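Local coordinates for protein transcriptional regulator, TetR family (Marinobacter aquaeolei, PDB 3NNR) that probably binds DNA through an N-terminal helix-turn-helix domain and regulates transcription as a dimer, as other TetR-family proteins do, at residues D8-S13 and A33-S38; D51-I56 and P110-D115; W156-N161 and Y188-L193. All coordinates share one frame; numbering follows the deposited sequence.

Contact 1 (D8-S13 and A33-S38)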
loop_
_atom_site.group_PDB
_atom_site.type_symbol
_atom_site.label_atom_id
_atom_site.label_comp_id
_atom_site.label_asym_id
_atom_site.label_seq_id
_atom_site.Cartn_x
_atom_site.Cartn_y
_atom_site.Cartn_z
ATOM N N ASP A 8 -25.058 17.177 8.392
ATOM C CA ASP A 8 -24.701 16.469 7.147
ATOM C C ASP A 8 -23.738 17.313 6.287
ATOM O O ASP A 8 -22.852 16.749 5.660
ATOM C CB ASP A 8 -25.954 16.018 6.387
ATOM C CG ASP A 8 -26.736 14.921 7.122
ATOM O OD1 ASP A 8 -26.120 13.969 7.676
ATOM O OD2 ASP A 8 -27.983 14.999 7.118
ATOM N N LYS A 9 -23.910 18.638 6.292
ATOM C CA LYS A 9 -22.992 19.551 5.635
ATOM C C LYS A 9 -21.617 19.409 6.278
ATOM O O LYS A 9 -20.605 19.283 5.555
ATOM C CB LYS A 9 -23.422 21.023 5.723
ATOM C CG LYS A 9 -24.593 21.463 4.854
ATOM C CD LYS A 9 -24.842 22.992 5.035
ATOM C CE LYS A 9 -26.021 23.502 4.189
ATOM N NZ LYS A 9 -26.405 24.920 4.515
ATOM N N ILE A 10 -21.579 19.400 7.617
ATOM C CA ILE A 10 -20.318 19.270 8.330
ATOM C C ILE A 10 -19.562 18.012 7.886
ATOM O O ILE A 10 -18.359 18.097 7.661
ATOM C CB ILE A 10 -20.463 19.281 9.888
ATOM C CG1 ILE A 10 -20.988 20.625 10.400
ATOM C CG2 ILE A 10 -19.082 19.023 10.556
ATOM C CD1 ILE A 10 -21.592 20.538 11.773
ATOM N N LEU A 11 -20.253 16.871 7.783
ATOM C CA LEU A 11 -19.616 15.612 7.347
ATOM C C LEU A 11 -19.193 15.713 5.871
ATOM O O LEU A 11 -18.101 15.323 5.528
ATOM C CB LEU A 11 -20.544 14.407 7.546
ATOM C CG LEU A 11 -20.860 13.898 8.964
ATOM C CD1 LEU A 11 -22.109 12.997 8.960
ATOM C CD2 LEU A 11 -19.651 13.155 9.548
ATOM N N LEU A 12 -20.041 16.284 5.026
ATOM C CA LEU A 12 -19.752 16.413 3.583
ATOM C C LEU A 12 -18.538 17.341 3.332
ATOM O O LEU A 12 -17.607 16.991 2.570
ATOM C CB LEU A 12 -20.986 16.933 2.822
ATOM C CG LEU A 12 -21.215 16.457 1.378
ATOM C CD1 LEU A 12 -22.177 17.443 0.680
ATOM C CD2 LEU A 12 -19.934 16.257 0.527
ATOM N N SER A 13 -18.559 18.506 3.969
ATOM C CA SER A 13 -17.483 19.478 3.849
ATOM C C SER A 13 -16.170 19.014 4.470
ATOM O O SER A 13 -15.107 19.283 3.917
ATOM C CB SER A 13 -17.878 20.829 4.436
ATOM O OG SER A 13 -18.823 21.462 3.608
ATOM N N ALA A 33 -15.083 27.606 9.614
ATOM C CA ALA A 33 -14.876 28.764 8.732
ATOM C C ALA A 33 -15.412 28.522 7.306
ATOM O O ALA A 33 -16.101 29.397 6.756
ATOM C CB ALA A 33 -13.406 29.178 8.706
ATOM N N HIS A 34 -15.129 27.334 6.752
ATOM C CA HIS A 34 -15.566 26.921 5.390
ATOM C C HIS A 34 -17.086 26.955 5.329
ATOM O O HIS A 34 -17.658 27.577 4.436
ATOM C CB HIS A 34 -15.027 25.510 5.053
ATOM C CG HIS A 34 -15.322 25.016 3.655
ATOM N ND1 HIS A 34 -14.584 25.397 2.550
ATOM C CD2 HIS A 34 -16.198 24.079 3.210
ATOM C CE1 HIS A 34 -15.038 24.765 1.480
ATOM N NE2 HIS A 34 -16.010 23.952 1.854
ATOM N N LEU A 35 -17.720 26.333 6.329
ATOM C CA LEU A 35 -19.188 26.307 6.425
ATOM C C LEU A 35 -19.873 27.576 6.933
ATOM O O LEU A 35 -21.098 27.621 6.913
ATOM C CB LEU A 35 -19.640 25.115 7.272
ATOM C CG LEU A 35 -19.506 23.738 6.657
ATOM C CD1 LEU A 35 -19.965 22.748 7.710
ATOM C CD2 LEU A 35 -20.358 23.644 5.388
ATOM N N ALA A 36 -19.117 28.600 7.339
ATOM C CA ALA A 36 -19.692 29.865 7.868
ATOM C C ALA A 36 -20.627 29.649 9.101
ATOM O O ALA A 36 -21.683 30.265 9.194
ATOM C CB ALA A 36 -20.397 30.678 6.739
ATOM N N ILE A 37 -20.238 28.706 9.975
ATOM C CA ILE A 37 -20.907 28.396 11.232
ATOM C C ILE A 37 -19.881 28.658 12.320
ATOM O O ILE A 37 -18.702 28.490 12.088
ATOM C CB ILE A 37 -21.465 26.930 11.321
ATOM C CG1 ILE A 37 -20.374 25.849 11.264
ATOM C CG2 ILE A 37 -22.485 26.698 10.222
ATOM C CD1 ILE A 37 -20.877 24.456 11.709
ATOM N N SER A 38 -20.317 29.081 13.498
ATOM C CA SER A 38 -19.373 29.360 14.576
ATOM C C SER A 38 -18.673 28.072 15.050
ATOM O O SER A 38 -19.166 26.974 14.776
ATOM C CB SER A 38 -20.095 29.974 15.768
ATOM O OG SER A 38 -20.950 29.011 16.346
#
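Ile10 and Leu35 bring the two backbones together, their CA atoms 7.4 Å apart, where the end of helix 28-35 faces the flank of helix 6-21. Leu35 makes the largest single contribution, and its two methyls divide the work. Leu35 CD1 lies 3.6 Å from Ile10 CG1, the two side chains crossing at about a right angle, while Leu35 CD2 touches Ser13 OG at 3.2 Å. With CG anti to the carbonyl carbon (chi1 -72°), Leu35 sets its branch point against the same serine. Ser13 OG also sits at the edge of the His34 ring, near its plane and 3.7 Å from His34 CD2; this is a van der Waals contact.

Directly after Leu35 the chain turns at Ala36, whose positive phi (57°) belongs to a Schellman motif closing the helix. Beyond that turn Ile37 comes back toward helix 6-21, and its CD1 meets Ile10 CD1 at 4.0 Å. Ser38 then caps the next helix, its OG bonded to Asn41 N. Segment 33-38 thus covers the end of helix 28-35 and the turn leading to helix 39-45 in the predicted helix-turn-helix (27-46). Ile10 also packs on Leu42 and His45 of helix 39-45 and on Ile52 of helix 49-67, which places it at the junction of four helices.

Contact 2 (D51-I56 and P110-D115)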
loop_
_atom_site.group_PDB
_atom_site.type_symbol
_atom_site.label_atom_id
_atom_site.label_comp_id
_atom_site.label_asym_id
_atom_site.label_seq_id
_atom_site.Cartn_x
_atom_site.Cartn_y
_atom_site.Cartn_z
ATOM N N ASP A 51 -14.245 12.545 16.065
ATOM C CA ASP A 51 -15.654 12.172 15.985
ATOM C C ASP A 51 -16.171 12.396 14.585
ATOM O O ASP A 51 -16.966 11.602 14.121
ATOM C CB ASP A 51 -16.496 12.895 17.024
ATOM C CG ASP A 51 -16.246 12.394 18.451
ATOM O OD1 ASP A 51 -15.538 11.383 18.660
ATOM O OD2 ASP A 51 -16.823 13.000 19.384
ATOM N N ILE A 52 -15.667 13.432 13.907
ATOM C CA ILE A 52 -16.027 13.691 12.511
ATOM C C ILE A 52 -15.517 12.527 11.686
ATOM O O ILE A 52 -16.289 11.879 10.981
ATOM C CB ILE A 52 -15.479 15.042 11.950
ATOM C CG1 ILE A 52 -16.114 16.227 12.716
ATOM C CG2 ILE A 52 -15.843 15.205 10.482
ATOM C CD1 ILE A 52 -15.581 17.645 12.303
ATOM N N ILE A 53 -14.229 12.226 11.844
ATOM C CA ILE A 53 -13.575 11.167 11.072
ATOM C C ILE A 53 -14.254 9.803 11.268
ATOM O O ILE A 53 -14.482 9.081 10.281
ATOM C CB ILE A 53 -12.083 11.084 11.412
ATOM C CG1 ILE A 53 -11.352 12.352 10.945
ATOM C CG2 ILE A 53 -11.421 9.853 10.736
ATOM C CD1 ILE A 53 -9.930 12.455 11.500
ATOM N N TYR A 54 -14.605 9.469 12.514
ATOM C CA TYR A 54 -15.227 8.174 12.803
ATOM C C TYR A 54 -16.545 8.025 12.046
ATOM O O TYR A 54 -16.798 6.995 11.410
ATOM C CB TYR A 54 -15.471 7.996 14.290
ATOM C CG TYR A 54 -16.050 6.657 14.699
ATOM C CD1 TYR A 54 -15.376 5.477 14.404
ATOM C CD2 TYR A 54 -17.201 6.562 15.487
ATOM C CE1 TYR A 54 -15.859 4.225 14.803
ATOM C CE2 TYR A 54 -17.702 5.284 15.923
ATOM C CZ TYR A 54 -17.016 4.134 15.570
ATOM O OH TYR A 54 -17.460 2.898 15.938
ATOM N N GLU A 55 -17.370 9.061 12.102
ATOM C CA GLU A 55 -18.659 9.025 11.409
ATOM C C GLU A 55 -18.511 8.986 9.887
ATOM O O GLU A 55 -19.263 8.289 9.227
ATOM C CB GLU A 55 -19.574 10.153 11.864
ATOM C CG GLU A 55 -21.014 9.980 11.245
ATOM C CD GLU A 55 -22.128 10.535 12.076
ATOM O OE1 GLU A 55 -21.874 10.783 13.285
ATOM O OE2 GLU A 55 -23.264 10.689 11.526
ATOM N N ILE A 56 -17.534 9.699 9.337
ATOM C CA ILE A 56 -17.238 9.597 7.913
ATOM C C ILE A 56 -16.866 8.138 7.576
ATOM O O ILE A 56 -17.388 7.574 6.609
ATOM C CB ILE A 56 -16.099 10.520 7.487
ATOM C CG1 ILE A 56 -16.528 11.999 7.555
ATOM C CG2 ILE A 56 -15.649 10.170 6.086
ATOM C CD1 ILE A 56 -15.345 13.031 7.333
ATOM N N PRO A 110 -9.162 4.364 19.163
ATOM C CA PRO A 110 -9.356 2.919 19.364
ATOM C C PRO A 110 -10.633 2.338 18.778
ATOM O O PRO A 110 -10.645 1.162 18.430
ATOM C CB PRO A 110 -9.353 2.785 20.879
ATOM C CG PRO A 110 -8.376 3.831 21.306
ATOM C CD PRO A 110 -8.610 4.996 20.372
ATOM N N ARG A 111 -11.681 3.154 18.664
ATOM C CA ARG A 111 -12.955 2.715 18.080
ATOM C C ARG A 111 -12.749 2.470 16.607
ATOM O O ARG A 111 -13.217 1.467 16.065
ATOM C CB ARG A 111 -14.055 3.762 18.220
ATOM C CG ARG A 111 -14.404 4.219 19.637
ATOM C CD ARG A 111 -15.286 5.491 19.585
ATOM N NE ARG A 111 -14.653 6.579 18.814
ATOM C CZ ARG A 111 -15.151 7.807 18.637
ATOM N NH1 ARG A 111 -16.286 8.192 19.215
ATOM N NH2 ARG A 111 -14.479 8.685 17.891
ATOM N N LEU A 112 -12.055 3.410 15.970
ATOM C CA LEU A 112 -11.757 3.336 14.539
ATOM C C LEU A 112 -10.842 2.168 14.228
ATOM O O LEU A 112 -11.058 1.437 13.287
ATOM C CB LEU A 112 -11.124 4.644 14.094
ATOM C CG LEU A 112 -10.946 4.912 12.608
ATOM C CD1 LEU A 112 -12.238 4.756 11.917
ATOM C CD2 LEU A 112 -10.408 6.337 12.408
ATOM N N ARG A 113 -9.831 1.982 15.057
ATOM C CA ARG A 113 -8.887 0.868 14.936
ATOM C C ARG A 113 -9.621 -0.466 15.034
ATOM O O ARG A 113 -9.427 -1.348 14.198
ATOM C CB ARG A 113 -7.844 0.962 16.066
ATOM C CG ARG A 113 -6.669 -0.021 16.039
ATOM C CD ARG A 113 -5.968 0.011 17.428
ATOM N NE ARG A 113 -5.634 1.385 17.860
ATOM C CZ ARG A 113 -5.512 1.824 19.131
ATOM N NH1 ARG A 113 -5.706 1.021 20.204
ATOM N NH2 ARG A 113 -5.211 3.114 19.340
ATOM N N GLN A 114 -10.476 -0.597 16.046
ATOM C CA GLN A 114 -11.267 -1.821 16.246
ATOM C C GLN A 114 -12.156 -2.068 15.009
ATOM O O GLN A 114 -11.977 -3.081 14.320
ATOM C CB GLN A 114 -12.065 -1.738 17.564
ATOM C CG GLN A 114 -13.075 -2.857 17.885
ATOM C CD GLN A 114 -12.439 -4.207 18.184
ATOM O OE1 GLN A 114 -12.616 -4.724 19.283
ATOM N NE2 GLN A 114 -11.694 -4.781 17.221
ATOM N N ASP A 115 -13.021 -1.109 14.680
ATOM C CA ASP A 115 -13.931 -1.239 13.523
ATOM C C ASP A 115 -13.183 -1.519 12.195
ATOM O O ASP A 115 -13.579 -2.414 11.454
ATOM C CB ASP A 115 -14.819 0.011 13.363
ATOM C CG ASP A 115 -15.751 0.255 14.546
ATOM O OD1 ASP A 115 -15.636 -0.402 15.614
ATOM O OD2 ASP A 115 -16.621 1.129 14.379
#
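Tyr54 is the centre of this contact, its ring covered on one face by Arg111 and met at its edge by Asp115. Helices 49-67 and 110-136 run nearly parallel here, their short axes 10.3 Å apart and inclined by 19°. The tight part lies around the tyrosine. Its chi1 (-177°) sets CG anti to the backbone N; what reaches furthest into helix 110-136 is OH, which donates to Asp115 OD2 at 2.5 Å, on the syn side and tilted out of the carboxylate plane. The Arg111 guanidinium stacks on the ring with planes 14° apart; CZ stands 4.5 Å from the centroid of the Tyr54 ring, an off-centre cation-pi contact, and Arg111 CB adds a CH-pi contact. Tyr54 CD1 also meets Leu112 CD1 at 4.1 Å, leading into the buried apolar part, where Leu112 CD2 touches Ile53 CG2 at 4.0 Å.

The Asp51-Arg111 edge is more exposed. Arg111 NH2 forms a salt bridge with Asp51 OD1 at 3.0 Å, supplemented by a weak bond from NH1; NH2 also pairs with Asp109, the strongest polar partner of Arg111. The two carboxylates would probably help to fix the guanidinium over the ring.

The contact ties the probable DNA-binding domain to the C-terminal domain. Ile53 and Leu112 both pack on Leu105 of helix 102-108, while Ile53 also touches Phe18 of helix 6-21.

Contact 3 (W156-N161 and Y188-L193)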
loop_
_atom_site.group_PDB
_atom_site.type_symbol
_atom_site.label_atom_id
_atom_site.label_comp_id
_atom_site.label_asym_id
_atom_site.label_seq_id
_atom_site.Cartn_x
_atom_site.Cartn_y
_atom_site.Cartn_z
ATOM N N TRP A 156 -6.278 -7.419 -1.864
ATOM C CA TRP A 156 -6.446 -6.325 -0.927
ATOM C C TRP A 156 -5.236 -5.423 -0.958
ATOM O O TRP A 156 -5.382 -4.201 -1.048
ATOM C CB TRP A 156 -6.707 -6.862 0.491
ATOM C CG TRP A 156 -7.111 -5.833 1.500
ATOM C CD1 TRP A 156 -8.394 -5.518 1.891
ATOM C CD2 TRP A 156 -6.242 -4.983 2.264
ATOM N NE1 TRP A 156 -8.364 -4.520 2.836
ATOM C CE2 TRP A 156 -7.059 -4.182 3.089
ATOM C CE3 TRP A 156 -4.845 -4.827 2.336
ATOM C CZ2 TRP A 156 -6.533 -3.227 3.966
ATOM C CZ3 TRP A 156 -4.311 -3.867 3.215
ATOM C CH2 TRP A 156 -5.158 -3.078 4.012
ATOM N N LEU A 157 -4.051 -6.026 -0.880
ATOM C CA LEU A 157 -2.783 -5.294 -0.852
ATOM C C LEU A 157 -2.606 -4.424 -2.109
ATOM O O LEU A 157 -2.166 -3.284 -2.019
ATOM C CB LEU A 157 -1.593 -6.268 -0.680
ATOM C CG LEU A 157 -1.416 -6.966 0.685
ATOM C CD1 LEU A 157 -0.384 -8.110 0.645
ATOM C CD2 LEU A 157 -0.975 -5.967 1.747
ATOM N N VAL A 158 -2.974 -4.964 -3.268
ATOM C CA VAL A 158 -2.880 -4.244 -4.540
ATOM C C VAL A 158 -3.904 -3.129 -4.637
ATOM O O VAL A 158 -3.558 -2.030 -5.020
ATOM C CB VAL A 158 -3.014 -5.190 -5.761
ATOM C CG1 VAL A 158 -3.336 -4.409 -7.051
ATOM C CG2 VAL A 158 -1.734 -6.031 -5.908
ATOM N N ILE A 159 -5.148 -3.412 -4.297
ATOM C CA ILE A 159 -6.218 -2.420 -4.432
ATOM C C ILE A 159 -6.004 -1.215 -3.529
ATOM O O ILE A 159 -6.003 -0.091 -3.987
ATOM C CB ILE A 159 -7.608 -3.013 -4.172
ATOM C CG1 ILE A 159 -7.967 -4.010 -5.272
ATOM C CG2 ILE A 159 -8.646 -1.936 -4.236
ATOM C CD1 ILE A 159 -9.337 -4.667 -5.114
ATOM N N THR A 160 -5.749 -1.467 -2.264
ATOM C CA THR A 160 -5.603 -0.392 -1.279
ATOM C C THR A 160 -4.320 0.398 -1.379
ATOM O O THR A 160 -4.238 1.426 -0.743
ATOM C CB THR A 160 -5.774 -0.915 0.150
ATOM O OG1 THR A 160 -4.734 -1.843 0.468
ATOM C CG2 THR A 160 -7.107 -1.574 0.274
ATOM N N ASN A 161 -3.335 -0.061 -2.150
ATOM C CA ASN A 161 -2.098 0.678 -2.370
ATOM C C ASN A 161 -1.986 1.310 -3.776
ATOM O O ASN A 161 -0.911 1.840 -4.132
ATOM C CB ASN A 161 -0.885 -0.278 -2.176
ATOM C CG ASN A 161 0.424 0.454 -1.770
ATOM O OD1 ASN A 161 0.388 1.438 -1.013
ATOM N ND2 ASN A 161 1.590 -0.055 -2.253
ATOM N N TYR A 188 -6.540 -3.602 -13.975
ATOM C CA TYR A 188 -5.603 -4.358 -14.801
ATOM C C TYR A 188 -4.633 -5.146 -13.907
ATOM O O TYR A 188 -4.384 -6.341 -14.150
ATOM C CB TYR A 188 -4.845 -3.389 -15.731
ATOM C CG TYR A 188 -3.756 -3.982 -16.634
ATOM C CD1 TYR A 188 -4.076 -4.821 -17.715
ATOM C CD2 TYR A 188 -2.401 -3.639 -16.451
ATOM C CE1 TYR A 188 -3.068 -5.341 -18.555
ATOM C CE2 TYR A 188 -1.399 -4.146 -17.288
ATOM C CZ TYR A 188 -1.735 -5.001 -18.334
ATOM O OH TYR A 188 -0.730 -5.500 -19.149
ATOM N N GLN A 189 -4.130 -4.480 -12.864
ATOM C CA GLN A 189 -3.201 -5.102 -11.906
ATOM C C GLN A 189 -3.853 -6.197 -11.052
ATOM O O GLN A 189 -3.201 -7.210 -10.777
ATOM C CB GLN A 189 -2.532 -4.046 -11.016
ATOM C CG GLN A 189 -1.622 -3.072 -11.787
ATOM C CD GLN A 189 -0.444 -3.734 -12.439
ATOM O OE1 GLN A 189 0.229 -4.534 -11.817
ATOM N NE2 GLN A 189 -0.171 -3.389 -13.682
ATOM N N VAL A 190 -5.103 -5.991 -10.628
ATOM C CA VAL A 190 -5.844 -7.010 -9.864
ATOM C C VAL A 190 -6.141 -8.230 -10.742
ATOM O O VAL A 190 -5.954 -9.367 -10.310
ATOM C CB VAL A 190 -7.162 -6.476 -9.253
ATOM C CG1 VAL A 190 -7.920 -7.603 -8.609
ATOM C CG2 VAL A 190 -6.857 -5.384 -8.207
ATOM N N LEU A 191 -6.573 -7.991 -11.978
ATOM C CA LEU A 191 -6.882 -9.089 -12.897
ATOM C C LEU A 191 -5.623 -9.866 -13.311
ATOM O O LEU A 191 -5.704 -11.053 -13.625
ATOM C CB LEU A 191 -7.719 -8.595 -14.088
ATOM C CG LEU A 191 -9.123 -8.070 -13.725
ATOM C CD1 LEU A 191 -9.782 -7.426 -14.910
ATOM C CD2 LEU A 191 -10.044 -9.158 -13.184
ATOM N N THR A 192 -4.470 -9.201 -13.273
ATOM C CA THR A 192 -3.187 -9.851 -13.517
ATOM C C THR A 192 -2.932 -10.950 -12.481
ATOM O O THR A 192 -2.292 -11.943 -12.808
ATOM C CB THR A 192 -2.032 -8.838 -13.501
ATOM O OG1 THR A 192 -2.268 -7.863 -14.522
ATOM C CG2 THR A 192 -0.693 -9.501 -13.739
ATOM N N LEU A 193 -3.442 -10.782 -11.257
ATOM C CA LEU A 193 -3.298 -11.814 -10.217
ATOM C C LEU A 193 -3.980 -13.128 -10.609
ATOM O O LEU A 193 -3.441 -14.182 -10.311
ATOM C CB LEU A 193 -3.849 -11.365 -8.854
ATOM C CG LEU A 193 -3.227 -10.140 -8.219
ATOM C CD1 LEU A 193 -4.036 -9.728 -6.986
ATOM C CD2 LEU A 193 -1.758 -10.416 -7.883
#
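Val158 and Val190 face each other through different methyls: chi1 of Val158 (163°) sets CG1 anti to its backbone N, whereas CG2 of Val190 is anti to the carbonyl carbon and beside the N. These two methyls, Val158 CG1 and Val190 CG2, meet at 3.8 Å. The same Val190 methyl also lies 3.4 Å from Ile159 CG1, so one branch serves two consecutive residues of the other helix. In Ile159, chi1 (-67°) puts CG1, the atom that touches Val190 CG2, anti to the carbonyl carbon. Around this centre, Val158 CG1 touches Gln189 CB at 4.1 Å, and Val158 CG2 makes a looser contact with Leu193 CD1 at 4.5 Å.

The helices run antiparallel, their short axes 9.6 Å apart and at 171°. Each has a threonine whose hydroxyl turns back to its own backbone: Thr160 OG1 donates to Trp156 O at 2.9 Å, and Thr192 OG1 to Tyr188 O at 2.6 Å. In both cases the hydroxyl and the backbone N of the threonine approach the carbonyl oxygen from opposite faces of its plane.

Ile159 also packs on Leu85, Phe89 and Leu92 of helix 78-94, and its side chain lies about 4 Å from an unidentified bound molecule, probably from the crystallisation liquor, though such molecules often mark pockets. From the second subunit, Asn154 bonds Gln189 O and Leu193 packs on its own counterpart. Such an antiparallel helix pair, shared between core and dimer interface, is consistent with the C-terminal regulatory domain of TetR-family proteins.

In the fold
From the N terminus the three contacts close in series, with no overlap along the chain. Contact 1 closes a short loop of 19 residues, mostly helix, between helix 6-21 and the predicted helix-turn-helix (27-46). Contact 2 spans 53 residues and joins helix 49-67, which follows that motif, to helix 110-136 of the larger C-terminal part. Contacts 1 and 2 touch directly: Leu11 CD2 lies 3.9 Å from Ile56 CG1. Contact 3 closes a loop of 26 residues that includes the unmodelled 171-179, and ties helix 145-160 to helix 186-194 beside the second subunit. Its centre is about 35 Å from that of contact 1, on the opposite side of the chain's centre.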